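Local coordinates for protein AggB (Escherichia coli, PDB 4PHX) that is the minor subunit of aggregative adherence fimbriae type I, an Ig-like, donor-strand-complemented protein that probably contributes to adhesion to host cells, at residues H49-N54 against E61-I66. Residues are numbered along the deposited sequence; the frame is centred on the assembly and turned at random.
Sequences HYIVQN and ELKVKI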
ATOM      1  N   HIS B  49     -23.495  -3.553  -2.241  1.00 50.97           N
ATOM      2  CA  HIS B  49     -22.706  -2.675  -3.087  1.00 49.20           C
ATOM      3  C   HIS B  49     -23.517  -2.365  -4.345  1.00 48.65           C
ATOM      4  O   HIS B  49     -24.137  -3.255  -4.932  1.00 51.38           O
ATOM      5  CB  HIS B  49     -21.394  -3.358  -3.483  1.00 50.37           C
ATOM      6  CG  HIS B  49     -20.483  -3.631  -2.331  1.00 51.80           C
ATOM      7  ND1 HIS B  49     -19.165  -3.226  -2.318  1.00 45.64           N
ATOM      8  CD2 HIS B  49     -20.698  -4.268  -1.153  1.00 48.05           C
ATOM      9  CE1 HIS B  49     -18.608  -3.598  -1.178  1.00 49.31           C
ATOM     10  NE2 HIS B  49     -19.514  -4.238  -0.458  1.00 48.26           N
ATOM     11  N   TYR B  50     -23.478  -1.114  -4.780  1.00 43.29           N
ATOM     12  CA  TYR B  50     -24.419  -0.644  -5.776  1.00 45.03           C
ATOM     13  C   TYR B  50     -23.753   0.218  -6.830  1.00 42.03           C
ATOM     14  O   TYR B  50     -22.664   0.737  -6.614  1.00 41.01           O
ATOM     15  CB  TYR B  50     -25.493   0.205  -5.088  1.00 41.89           C
ATOM     16  CG  TYR B  50     -26.198  -0.450  -3.923  1.00 42.77           C
ATOM     17  CD1 TYR B  50     -27.428  -1.094  -4.099  1.00 40.63           C
ATOM     18  CD2 TYR B  50     -25.663  -0.389  -2.636  1.00 36.43           C
ATOM     19  CE1 TYR B  50     -28.094  -1.679  -3.024  1.00 39.15           C
ATOM     20  CE2 TYR B  50     -26.304  -0.969  -1.573  1.00 33.03           C
ATOM     21  CZ  TYR B  50     -27.518  -1.615  -1.766  1.00 38.50           C
ATOM     22  OH  TYR B  50     -28.157  -2.185  -0.698  1.00 35.90           O
ATOM     23  N   ILE B  51     -24.443   0.401  -7.951  1.00 43.53           N
ATOM     24  CA  ILE B  51     -24.057   1.381  -8.961  1.00 43.98           C
ATOM     25  C   ILE B  51     -25.149   2.431  -9.074  1.00 45.00           C
ATOM     26  O   ILE B  51     -26.323   2.094  -9.178  1.00 49.60           O
ATOM     27  CB  ILE B  51     -23.890   0.720 -10.347  1.00 49.87           C
ATOM     28  CG1 ILE B  51     -22.701  -0.241 -10.351  1.00 51.28           C
ATOM     29  CG2 ILE B  51     -23.740   1.782 -11.423  1.00 48.73           C
ATOM     30  CD1 ILE B  51     -21.442   0.372 -10.925  1.00 56.88           C
ATOM     31  N   VAL B  52     -24.781   3.700  -9.083  1.00 43.15           N
ATOM     32  CA  VAL B  52     -25.783   4.754  -9.147  1.00 44.95           C
ATOM     33  C   VAL B  52     -25.621   5.629 -10.379  1.00 49.98           C
ATOM     34  O   VAL B  52     -24.523   6.088 -10.679  1.00 54.22           O
ATOM     35  CB  VAL B  52     -25.715   5.658  -7.894  1.00 46.83           C
ATOM     36  CG1 VAL B  52     -26.716   6.796  -7.994  1.00 44.86           C
ATOM     37  CG2 VAL B  52     -25.960   4.842  -6.653  1.00 43.00           C
ATOM     38  N   GLN B  53     -26.735   5.886 -11.061  1.00 53.46           N
ATOM     39  CA  GLN B  53     -26.761   6.675 -12.286  1.00 58.04           C
ATOM     40  C   GLN B  53     -26.638   8.161 -12.026  1.00 58.22           C
ATOM     41  O   GLN B  53     -27.314   8.706 -11.156  1.00 58.78           O
ATOM     42  CB  GLN B  53     -28.074   6.439 -13.051  1.00 58.02           C
ATOM     43  CG  GLN B  53     -28.153   5.116 -13.785  1.00 70.02           C
ATOM     44  CD  GLN B  53     -27.010   4.931 -14.775  1.00 70.09           C
ATOM     45  OE1 GLN B  53     -25.970   4.362 -14.436  1.00 64.95           O
ATOM     46  NE2 GLN B  53     -27.204   5.405 -16.007  1.00 71.00           N
ATOM     47  N   ASN B  54     -25.781   8.813 -12.801  1.00 60.73           N
ATOM     48  CA  ASN B  54     -25.802  10.259 -12.922  1.00 61.46           C
ATOM     49  C   ASN B  54     -27.062  10.636 -13.679  1.00 65.44           C
ATOM     50  O   ASN B  54     -27.638   9.816 -14.391  1.00 64.79           O
ATOM     51  CB  ASN B  54     -24.581  10.721 -13.711  1.00 62.72           C
ATOM     52  CG  ASN B  54     -24.440  12.233 -13.764  1.00 66.18           C
ATOM     53  OD1 ASN B  54     -25.426  12.974 -13.784  1.00 61.90           O
ATOM     54  ND2 ASN B  54     -23.194  12.699 -13.788  1.00 67.22           N
ATOM     55  N   GLU B  61     -21.227   6.385 -13.898  1.00 67.30           N
ATOM     56  CA  GLU B  61     -21.686   5.477 -12.856  1.00 61.40           C
ATOM     57  C   GLU B  61     -20.803   5.433 -11.630  1.00 55.48           C
ATOM     58  O   GLU B  61     -19.677   4.944 -11.692  1.00 53.75           O
ATOM     59  CB  GLU B  61     -21.837   4.063 -13.408  1.00 52.21           C
ATOM     60  CG  GLU B  61     -22.994   3.918 -14.352  1.00 66.02           C
ATOM     61  CD  GLU B  61     -23.229   2.489 -14.749  1.00 63.78           C
ATOM     62  OE1 GLU B  61     -22.231   1.747 -14.852  1.00 67.25           O
ATOM     63  OE2 GLU B  61     -24.402   2.109 -14.942  1.00 56.09           O
ATOM     64  N   LEU B  62     -21.332   5.920 -10.510  1.00 54.72           N
ATOM     65  CA  LEU B  62     -20.678   5.720  -9.231  1.00 47.70           C
ATOM     66  C   LEU B  62     -20.985   4.340  -8.694  1.00 45.52           C
ATOM     67  O   LEU B  62     -22.142   3.946  -8.623  1.00 51.32           O
ATOM     68  CB  LEU B  62     -21.123   6.766  -8.231  1.00 50.27           C
ATOM     69  CG  LEU B  62     -20.448   8.103  -8.481  1.00 60.29           C
ATOM     70  CD1 LEU B  62     -20.926   9.137  -7.469  1.00 58.74           C
ATOM     71  CD2 LEU B  62     -18.932   7.912  -8.425  1.00 55.92           C
ATOM     72  N   LYS B  63     -19.944   3.598  -8.346  1.00 43.46           N
ATOM     73  CA  LYS B  63     -20.106   2.384  -7.572  1.00 44.46           C
ATOM     74  C   LYS B  63     -20.023   2.832  -6.130  1.00 45.49           C
ATOM     75  O   LYS B  63     -19.034   3.428  -5.700  1.00 44.78           O
ATOM     76  CB  LYS B  63     -18.971   1.380  -7.829  1.00 50.47           C
ATOM     77  CG  LYS B  63     -18.490   1.265  -9.265  1.00 51.67           C
ATOM     78  CD  LYS B  63     -17.392   0.201  -9.418  1.00 60.16           C
ATOM     79  CE  LYS B  63     -17.850  -1.211  -9.011  1.00 60.92           C
ATOM     80  NZ  LYS B  63     -18.755  -1.855 -10.021  1.00 61.47           N
ATOM     81  N   VAL B  64     -21.061   2.548  -5.366  1.00 46.86           N
ATOM     82  CA  VAL B  64     -21.049   2.936  -3.982  1.00 40.80           C
ATOM     83  C   VAL B  64     -21.318   1.720  -3.122  1.00 45.44           C
ATOM     84  O   VAL B  64     -21.761   0.680  -3.618  1.00 40.49           O
ATOM     85  CB  VAL B  64     -22.089   4.019  -3.720  1.00 41.43           C
ATOM     86  CG1 VAL B  64     -21.810   5.219  -4.607  1.00 36.67           C
ATOM     87  CG2 VAL B  64     -23.516   3.465  -3.943  1.00 36.58           C
ATOM     88  N   LYS B  65     -21.018   1.845  -1.833  1.00 42.24           N
ATOM     89  CA  LYS B  65     -21.336   0.796  -0.875  1.00 42.68           C
ATOM     90  C   LYS B  65     -21.887   1.421   0.399  1.00 39.00           C
ATOM     91  O   LYS B  65     -21.597   2.572   0.730  1.00 34.96           O
ATOM     92  CB  LYS B  65     -20.113  -0.085  -0.562  1.00 41.60           C
ATOM     93  CG  LYS B  65     -18.927   0.661   0.040  1.00 45.61           C
ATOM     94  CD  LYS B  65     -17.771  -0.286   0.433  1.00 42.90           C
ATOM     95  CE  LYS B  65     -16.603   0.465   1.057  1.00 39.98           C
ATOM     96  NZ  LYS B  65     -15.443  -0.448   1.347  1.00 45.45           N
ATOM     97  N   ILE B  66     -22.690   0.649   1.116  1.00 41.10           N
ATOM     98  CA  ILE B  66     -23.351   1.174   2.290  1.00 39.41           C
ATOM     99  C   ILE B  66     -23.062   0.352   3.540  1.00 33.90           C
ATOM    100  O   ILE B  66     -22.976  -0.865   3.505  1.00 33.04           O
ATOM    101  CB  ILE B  66     -24.872   1.289   2.062  1.00 35.06           C
ATOM    102  CG1 ILE B  66     -25.516   2.134   3.162  1.00 34.68           C
ATOM    103  CG2 ILE B  66     -25.499  -0.108   1.959  1.00 31.69           C
ATOM    104  CD1 ILE B  66     -27.003   2.453   2.930  1.00 36.14           C
TER
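Strands 49-53 and 61-66 pair as an antiparallel beta hairpin at one side of the Ig-like beta sandwich, where 49-53 is one of the two outermost strands of its sheet within the chain. Tyr50 and Val64 form a hydrogen-bonded pair, with Tyr50 N to Val64 O at 2.7 Å and a reciprocal bond from Val64 N to Tyr50 O. Val52 and Leu62 repeat the pattern, but the return bond from Leu62 N to Val52 O is longer, 3.2 Å, and more bent, 141° at the hydrogen. Tyr50, Val52, Leu62 and Val64 face strands 34-39 and 107-117, and Ile66 also packs on Ile37 and Ile39. Here Val52 CG2 meets Val64 CG2 at 3.9 Å, and Ile66 CG2 approaches the edge of the Tyr50 ring at CE2, 3.7 Å away; Tyr50 OH is hydrogen-bonded to Ile39 N. On the other face Ile51, its CG2 anti to the backbone N, sets CG2 against Glu61 CD (3.4 Å) and CD1 against Lys63 CG; the bent Lys63 chain hydrogen-bonds through NZ to Asn44 OD1. His49 ND1 is hydrogen-bonded to Asp98 OD2, while Lys65 CB makes a CH-pi contact over one face of the His49 ring, 3.8 Å from its centroid and 15° off the normal.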